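Local coordinates for protein 3-methyladenine dna-glycosylase (Archaeoglobus fulgidus, PDB 2JHN) that belongs to the helix-hairpin-helix superfamily of DNA-repair proteins and carries an additional TATA-box binding protein-like domain, at residues A[219-222]-A[223-227]; A[67-70]-A[71-75]; A[250-254]-A[255-259]. The protein carries 1 engineered substitution. All coordinates share one frame; numbering follows the deposited sequence.

Contact 1 (A[219-222]-A[223-227]); sequences GRWT and AELVL
Arg220 and Glu224 pair across the first turn of helix 220-229, the second helix of the helix-hairpin-helix motif that gives this superfamily its name. Charge pairing lies on one side of the helix. Arg220 NE donates to Glu224 OE2 at 3.0 Å in a nearly straight hydrogen bond (168°), the core of a salt bridge, and Arg220 NH2 adds a weak bond to the same oxygen. OE2 sits in the guanidinium plane but is met from above its own carboxylate plane, and the two planes stand 73° apart. Glu224 OE1 forms a second salt bridge with Arg263, so one carboxylate serves two arginines.

The backbone bonds start at the N-cap residue, Gly219, whose O accepts from Ala223 N at 3.0 Å. Gly219 lies next to the sodium ion held by Thr213, Phe215 and Ile218, and the small Ala223 fits against Tyr209 and Thr213 of helix 205-213.

Among apolar contacts, Trp221 and Leu225 lie side by side, CZ2 of the indole 3.8 Å from Leu225 CD2, while Trp221 NE1 is bonded to Asp240. Thr222 turns OG1 beside its own backbone N (chi1 -63°), where Gln129 binds it; its carbonyl O accepts from Val226 N and touches Val226 CG2 at 3.2 Å.

Contact 2 (A[67-70]-A[71-75]); sequences REWE and AVRRK
Trp69 and Arg73 form the centre of this contact in the first turns of helix 69-80, which packs on the antiparallel sheet of the TATA-box binding protein-like domain. Ala71 comes first. Its backbone N, near the start of the helix, donates to a water 3.0 Å away, and the same water donates to Arg67 O, bridging the incoming loop to the helix. A methyl group is all that Ala71 brings to this partly exposed position, where its CB rests near Glu68 O.

Val72 is buried. Its N bonds to Glu68 O at 3.0 Å, and its branched side chain fills space next to Phe64 of the preceding loop and Leu41 of strand 34-41; CB lies 4.3 Å from Trp69 CE3. Glu68 itself turns its carboxylate to Arg44.

Arg73 follows, with its N 2.7 Å from Trp69 O. Because CG is anti to the backbone N (chi1 -179°) and the chain stays extended to NE, its methylenes run over the indole. CB stands over the six-membered ring, 3.7 Å from the centroid of Trp69 and 11° off the normal, a CH-pi contact; CG lies equally near Trp69 CZ2. The guanidinium plane is steep to the ring, 78° away, so no flat stacking occurs. Trp69 also stacks with Trp2.

Arg74 donates its N to Glu70 O at 3.1 Å. A bend at chi3 folds its guanidinium back, so that one face lies over that same carbonyl oxygen. Glu70 OE2 remains 4.7 Å from Arg73 NH1, near but not touching.

The Trp69-Arg73 pairing thus rests on methylene groups against an aromatic face, leaving the guanidinium beyond the indole, while Glu70 may moderate the positive charge of both arginines through space, without a direct charge contact here.

Contact 3 (A[250-254]-A[255-259]); sequences LYFNG and EIQSA
Phe252 and Gln257 meet across a type I' beta turn, Phe252 to Glu255, that leads out of helix 241-251 towards helix 259-270. The tight part is their stack. Gln257 CG lies over one ring face, 3.6 Å from the centroid of Phe252 and 17° off the normal, a CH-pi contact. It comes within 3.4 Å of Phe252 CG. A bend at chi2 (-59°) then lays the amide group almost flat over the ring, the planes 9° apart, with Gln257 CD 3.5 Å from Phe252 CD1. Lys261 and Ile265 of helix 259-270 also touch the phenyl ring.

The turn itself is the loose, solvent-facing side. Asn253 and Gly254 both have positive phi, which asparagine tolerates well. At Gly254 a CB would collide with the carbonyl O of Asn253. Glu255 N closes the turn on Phe252 O at 3.0 Å, approaching from above the carbonyl plane, and the exposed Glu255 carboxylate suits the surface.

Gln257 N and O are bonded to Ser248 and Arg244, which hold the returning backbone to helix 241-251. Glutamine suits the place because its CG methylene and flat amide can both lie on an aromatic face at the protein surface.

Overall arrangement
From the N terminus the chain reaches contact 2 first, at the start of helix 69-80 on the sheet of the TATA-box binding protein-like domain. Contacts 1 and 3 follow in the helix-hairpin-helix part of the chain. All three are local and in series: none nests in or crosses another, and only contact 3 turns the chain, joining helix 241-251 to helix 259-270. Contact 1 opens helix 220-229, its centre about 21 Å from that of contact 3; helix 259-270, entered after contact 3, reaches back to the helix of contact 1. Contact 2 lies across the chain's centre from contact 3, centres about 42 Å apart.

Contact 1 (A[219-222]-A[223-227])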
loop_
_atom_site.group_PDB
_atom_site.type_symbol
_atom_site.label_atom_id
_atom_site.label_comp_id
_atom_site.label_asym_id
_atom_site.label_seq_id
_atom_site.Cartn_x
_atom_site.Cartn_y
_atom_site.Cartn_z
ATOM N N GLY A 219 -3.812 -17.667 -2.105
ATOM C CA GLY A 219 -3.405 -18.207 -3.413
ATOM C C GLY A 219 -2.513 -17.232 -4.174
ATOM O O GLY A 219 -1.923 -16.287 -3.570
ATOM N N ARG A 220 -2.431 -17.445 -5.493
ATOM C CA ARG A 220 -1.480 -16.692 -6.325
ATOM C C ARG A 220 -1.729 -15.172 -6.263
ATOM O O ARG A 220 -0.784 -14.410 -6.063
ATOM C CB ARG A 220 -1.516 -17.177 -7.770
ATOM C CG ARG A 220 -0.583 -16.416 -8.660
ATOM C CD ARG A 220 -0.468 -17.088 -10.026
ATOM N NE ARG A 220 0.764 -16.625 -10.652
ATOM C CZ ARG A 220 1.209 -17.023 -11.840
ATOM N NH1 ARG A 220 0.500 -17.906 -12.564
ATOM N NH2 ARG A 220 2.369 -16.532 -12.299
ATOM N N TRP A 221 -2.986 -14.749 -6.421
ATOM C CA TRP A 221 -3.308 -13.327 -6.468
ATOM C C TRP A 221 -2.949 -12.625 -5.160
ATOM O O TRP A 221 -2.225 -11.642 -5.183
ATOM C CB TRP A 221 -4.782 -13.080 -6.826
ATOM C CG TRP A 221 -5.179 -11.652 -6.665
ATOM C CD1 TRP A 221 -4.666 -10.561 -7.338
ATOM C CD2 TRP A 221 -6.149 -11.138 -5.753
ATOM N NE1 TRP A 221 -5.279 -9.408 -6.899
ATOM C CE2 TRP A 221 -6.191 -9.733 -5.928
ATOM C CE3 TRP A 221 -7.014 -11.734 -4.813
ATOM C CZ2 TRP A 221 -7.052 -8.906 -5.182
ATOM C CZ3 TRP A 221 -7.881 -10.915 -4.087
ATOM C CH2 TRP A 221 -7.887 -9.514 -4.272
ATOM N N THR A 222 -3.425 -13.148 -4.032
ATOM C CA THR A 222 -3.101 -12.562 -2.725
ATOM C C THR A 222 -1.587 -12.541 -2.482
ATOM O O THR A 222 -1.052 -11.549 -1.967
ATOM C CB THR A 222 -3.801 -13.338 -1.618
ATOM O OG1 THR A 222 -5.220 -13.204 -1.817
ATOM C CG2 THR A 222 -3.373 -12.806 -0.215
ATOM N N ALA A 223 -0.896 -13.613 -2.857
ATOM C CA ALA A 223 0.547 -13.700 -2.577
ATOM C C ALA A 223 1.301 -12.650 -3.436
ATOM O O ALA A 223 2.175 -11.901 -2.928
ATOM C CB ALA A 223 1.078 -15.149 -2.806
ATOM N N GLU A 224 0.949 -12.577 -4.718
ATOM C CA GLU A 224 1.591 -11.596 -5.624
ATOM C C GLU A 224 1.254 -10.155 -5.263
ATOM O O GLU A 224 2.134 -9.276 -5.360
ATOM C CB GLU A 224 1.301 -11.888 -7.099
ATOM C CG GLU A 224 1.876 -13.249 -7.540
ATOM C CD GLU A 224 1.667 -13.549 -9.004
ATOM O OE1 GLU A 224 0.794 -12.893 -9.642
ATOM O OE2 GLU A 224 2.414 -14.439 -9.509
ATOM N N LEU A 225 0.020 -9.908 -4.853
ATOM C CA LEU A 225 -0.362 -8.564 -4.360
ATOM C C LEU A 225 0.481 -8.193 -3.115
ATOM O O LEU A 225 1.072 -7.112 -3.051
ATOM C CB LEU A 225 -1.863 -8.512 -4.047
ATOM C CG LEU A 225 -2.522 -7.167 -3.794
ATOM C CD1 LEU A 225 -2.426 -6.342 -5.099
ATOM C CD2 LEU A 225 -3.999 -7.445 -3.410
ATOM N N VAL A 226 0.589 -9.111 -2.160
ATOM C CA VAL A 226 1.437 -8.864 -0.955
ATOM C C VAL A 226 2.869 -8.567 -1.361
ATOM O O VAL A 226 3.455 -7.582 -0.904
ATOM C CB VAL A 226 1.379 -10.037 0.034
ATOM C CG1 VAL A 226 2.524 -9.941 1.097
ATOM C CG2 VAL A 226 -0.012 -10.084 0.711
ATOM N N LEU A 227 3.433 -9.419 -2.223
ATOM C CA LEU A 227 4.802 -9.276 -2.658
ATOM C C LEU A 227 5.082 -7.863 -3.214
ATOM O O LEU A 227 6.083 -7.251 -2.879
ATOM C CB LEU A 227 5.149 -10.341 -3.709
ATOM C CG LEU A 227 5.583 -11.676 -3.036
ATOM C CD1 LEU A 227 5.437 -12.834 -3.992
ATOM C CD2 LEU A 227 7.039 -11.548 -2.604
#

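Contact 2 (A[67-70]-A[71-75])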
loop_
_atom_site.group_PDB
_atom_site.type_symbol
_atom_site.label_atom_id
_atom_site.label_comp_id
_atom_site.label_asym_id
_atom_site.label_seq_id
_atom_site.Cartn_x
_atom_site.Cartn_y
_atom_site.Cartn_z
ATOM N N ARG A 67 16.888 10.808 18.083
ATOM C CA ARG A 67 17.734 9.691 17.685
ATOM C C ARG A 67 16.981 8.609 16.888
ATOM O O ARG A 67 17.603 7.722 16.298
ATOM C CB ARG A 67 18.397 9.070 18.915
ATOM C CG ARG A 67 17.419 8.657 20.000
ATOM C CD ARG A 67 18.091 7.770 21.032
ATOM N NE ARG A 67 17.165 6.741 21.488
ATOM C CZ ARG A 67 16.307 6.886 22.493
ATOM N NH1 ARG A 67 16.250 8.027 23.183
ATOM N NH2 ARG A 67 15.505 5.878 22.815
ATOM N N GLU A 68 15.649 8.676 16.895
ATOM C CA GLU A 68 14.810 7.756 16.116
ATOM C C GLU A 68 14.485 8.300 14.715
ATOM O O GLU A 68 13.878 7.590 13.907
ATOM C CB GLU A 68 13.512 7.438 16.863
ATOM C CG GLU A 68 13.711 6.744 18.210
ATOM C CD GLU A 68 12.410 6.438 18.908
ATOM O OE1 GLU A 68 12.084 5.243 19.048
ATOM O OE2 GLU A 68 11.691 7.386 19.299
ATOM N N TRP A 69 14.908 9.539 14.432
ATOM C CA TRP A 69 14.615 10.195 13.147
ATOM C C TRP A 69 15.076 9.388 11.934
ATOM O O TRP A 69 14.313 9.221 10.992
ATOM C CB TRP A 69 15.195 11.626 13.075
ATOM C CG TRP A 69 15.157 12.234 11.679
ATOM C CD1 TRP A 69 16.216 12.731 10.978
ATOM C CD2 TRP A 69 14.004 12.378 10.816
ATOM N NE1 TRP A 69 15.798 13.197 9.751
ATOM C CE2 TRP A 69 14.452 12.981 9.620
ATOM C CE3 TRP A 69 12.642 12.047 10.940
ATOM C CZ2 TRP A 69 13.591 13.275 8.558
ATOM C CZ3 TRP A 69 11.773 12.339 9.868
ATOM C CH2 TRP A 69 12.259 12.942 8.697
ATOM N N GLU A 70 16.315 8.894 11.951
ATOM C CA GLU A 70 16.842 8.142 10.810
ATOM C C GLU A 70 15.937 6.948 10.439
ATOM O O GLU A 70 15.658 6.714 9.261
ATOM C CB GLU A 70 18.278 7.674 11.078
ATOM C CG GLU A 70 19.178 7.696 9.849
ATOM C CD GLU A 70 19.364 9.103 9.292
ATOM O OE1 GLU A 70 19.682 10.024 10.080
ATOM O OE2 GLU A 70 19.192 9.291 8.066
ATOM N N ALA A 71 15.462 6.233 11.458
ATOM C CA ALA A 71 14.588 5.079 11.273
ATOM C C ALA A 71 13.228 5.521 10.732
ATOM O O ALA A 71 12.707 4.913 9.796
ATOM C CB ALA A 71 14.422 4.312 12.590
ATOM N N VAL A 72 12.662 6.578 11.322
ATOM C CA VAL A 72 11.369 7.100 10.876
ATOM C C VAL A 72 11.474 7.582 9.417
ATOM O O VAL A 72 10.604 7.293 8.586
ATOM C CB VAL A 72 10.858 8.247 11.790
ATOM C CG1 VAL A 72 9.591 8.885 11.196
ATOM C CG2 VAL A 72 10.588 7.755 13.182
ATOM N N ARG A 73 12.551 8.293 9.108
ATOM C CA ARG A 73 12.742 8.847 7.757
ATOM C C ARG A 73 12.771 7.734 6.704
ATOM O O ARG A 73 12.153 7.863 5.653
ATOM C CB ARG A 73 14.025 9.675 7.695
ATOM C CG ARG A 73 14.343 10.337 6.363
ATOM C CD ARG A 73 15.757 10.895 6.397
ATOM N NE ARG A 73 16.014 11.798 5.277
ATOM C CZ ARG A 73 16.607 11.443 4.137
ATOM N NH1 ARG A 73 17.021 10.194 3.958
ATOM N NH2 ARG A 73 16.803 12.350 3.179
ATOM N N ARG A 74 13.483 6.648 7.009
ATOM C CA ARG A 74 13.613 5.498 6.101
ATOM C C ARG A 74 12.243 4.901 5.854
ATOM O O ARG A 74 11.904 4.567 4.721
ATOM C CB ARG A 74 14.518 4.435 6.731
ATOM C CG ARG A 74 15.013 3.339 5.794
ATOM C CD ARG A 74 16.108 2.471 6.475
ATOM N NE ARG A 74 17.136 3.264 7.177
ATOM C CZ ARG A 74 17.316 3.292 8.502
ATOM N NH1 ARG A 74 16.541 2.580 9.318
ATOM N NH2 ARG A 74 18.273 4.047 9.020
ATOM N N LYS A 75 11.475 4.759 6.928
ATOM C CA LYS A 75 10.124 4.170 6.856
ATOM C C LYS A 75 9.219 5.037 5.986
ATOM O O LYS A 75 8.479 4.513 5.156
ATOM C CB LYS A 75 9.497 4.027 8.236
ATOM C CG LYS A 75 10.068 2.897 9.145
ATOM C CD LYS A 75 9.278 2.879 10.492
ATOM C CE LYS A 75 9.139 1.459 11.105
ATOM N NZ LYS A 75 8.111 1.407 12.231
HETATM O O HOH W 1 17.109 5.908 14.000
#

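Contact 3 (A[250-254]-A[255-259])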
loop_
_atom_site.group_PDB
_atom_site.type_symbol
_atom_site.label_atom_id
_atom_site.label_comp_id
_atom_site.label_asym_id
_atom_site.label_seq_id
_atom_site.Cartn_x
_atom_site.Cartn_y
_atom_site.Cartn_z
ATOM N N LEU A 250 -5.234 0.186 -21.954
ATOM C CA LEU A 250 -4.032 0.817 -22.467
ATOM C C LEU A 250 -3.518 0.245 -23.777
ATOM O O LEU A 250 -3.133 1.003 -24.671
ATOM C CB LEU A 250 -2.905 0.742 -21.431
ATOM C CG LEU A 250 -2.859 1.833 -20.375
ATOM C CD1 LEU A 250 -1.748 1.498 -19.400
ATOM C CD2 LEU A 250 -2.627 3.208 -21.009
ATOM N N TYR A 251 -3.493 -1.083 -23.885
ATOM C CA TYR A 251 -2.760 -1.748 -24.950
ATOM C C TYR A 251 -3.610 -2.545 -25.928
ATOM O O TYR A 251 -3.110 -2.982 -26.977
ATOM C CB TYR A 251 -1.697 -2.681 -24.348
ATOM C CG TYR A 251 -0.500 -1.968 -23.747
ATOM C CD1 TYR A 251 0.527 -1.460 -24.556
ATOM C CD2 TYR A 251 -0.381 -1.824 -22.366
ATOM C CE1 TYR A 251 1.638 -0.811 -24.000
ATOM C CE2 TYR A 251 0.722 -1.181 -21.797
ATOM C CZ TYR A 251 1.728 -0.671 -22.607
ATOM O OH TYR A 251 2.820 -0.039 -22.056
ATOM N N PHE A 252 -4.858 -2.804 -25.559
ATOM C CA PHE A 252 -5.704 -3.721 -26.318
ATOM C C PHE A 252 -7.043 -3.074 -26.628
ATOM O O PHE A 252 -8.041 -3.765 -26.841
ATOM C CB PHE A 252 -5.895 -5.057 -25.571
ATOM C CG PHE A 252 -4.628 -5.869 -25.438
ATOM C CD1 PHE A 252 -4.302 -6.836 -26.383
ATOM C CD2 PHE A 252 -3.753 -5.658 -24.362
ATOM C CE1 PHE A 252 -3.135 -7.586 -26.271
ATOM C CE2 PHE A 252 -2.583 -6.403 -24.234
ATOM C CZ PHE A 252 -2.267 -7.371 -25.191
ATOM N N ASN A 253 -7.049 -1.743 -26.628
ATOM C CA ASN A 253 -8.242 -0.932 -26.908
ATOM C C ASN A 253 -9.512 -1.376 -26.165
ATOM O O ASN A 253 -10.612 -1.391 -26.735
ATOM C CB ASN A 253 -8.488 -0.859 -28.427
ATOM C CG ASN A 253 -9.204 0.414 -28.842
ATOM O OD1 ASN A 253 -8.719 1.521 -28.602
ATOM N ND2 ASN A 253 -10.362 0.260 -29.475
ATOM N N GLY A 254 -9.357 -1.762 -24.899
ATOM C CA GLY A 254 -10.492 -2.097 -24.062
ATOM C C GLY A 254 -11.005 -3.518 -24.188
ATOM O O GLY A 254 -11.924 -3.900 -23.481
ATOM N N GLU A 255 -10.419 -4.308 -25.086
ATOM C CA GLU A 255 -10.770 -5.726 -25.192
ATOM C C GLU A 255 -10.107 -6.487 -24.039
ATOM O O GLU A 255 -8.885 -6.662 -24.033
ATOM C CB GLU A 255 -10.327 -6.300 -26.548
ATOM C CG GLU A 255 -11.157 -5.797 -27.747
ATOM C CD GLU A 255 -12.636 -6.170 -27.650
ATOM O OE1 GLU A 255 -12.968 -7.371 -27.779
ATOM O OE2 GLU A 255 -13.468 -5.257 -27.447
ATOM N N ILE A 256 -10.918 -6.908 -23.067
ATOM C CA ILE A 256 -10.432 -7.589 -21.850
ATOM C C ILE A 256 -9.519 -8.795 -22.139
ATOM O O ILE A 256 -9.901 -9.716 -22.861
ATOM C CB ILE A 256 -11.596 -7.957 -20.874
ATOM C CG1 ILE A 256 -11.046 -8.368 -19.500
ATOM C CG2 ILE A 256 -12.518 -9.047 -21.468
ATOM C CD1 ILE A 256 -10.307 -7.253 -18.750
ATOM N N GLN A 257 -8.307 -8.751 -21.587
ATOM C CA GLN A 257 -7.307 -9.793 -21.781
ATOM C C GLN A 257 -7.200 -10.695 -20.553
ATOM O O GLN A 257 -7.625 -10.319 -19.455
ATOM C CB GLN A 257 -5.937 -9.193 -22.118
ATOM C CG GLN A 257 -5.935 -8.282 -23.359
ATOM C CD GLN A 257 -6.395 -9.006 -24.628
ATOM O OE1 GLN A 257 -7.531 -8.832 -25.083
ATOM N NE2 GLN A 257 -5.517 -9.836 -25.185
ATOM N N SER A 258 -6.647 -11.886 -20.773
ATOM C CA SER A 258 -6.385 -12.871 -19.722
ATOM C C SER A 258 -5.179 -12.458 -18.867
ATOM O O SER A 258 -4.335 -11.689 -19.320
ATOM C CB SER A 258 -6.106 -14.241 -20.362
ATOM O OG SER A 258 -4.824 -14.266 -20.987
ATOM N N ALA A 259 -5.085 -13.005 -17.655
ATOM C CA ALA A 259 -3.923 -12.780 -16.792
ATOM C C ALA A 259 -2.608 -13.197 -17.459
ATOM O O ALA A 259 -1.589 -12.506 -17.327
ATOM C CB ALA A 259 -4.109 -13.492 -15.453
#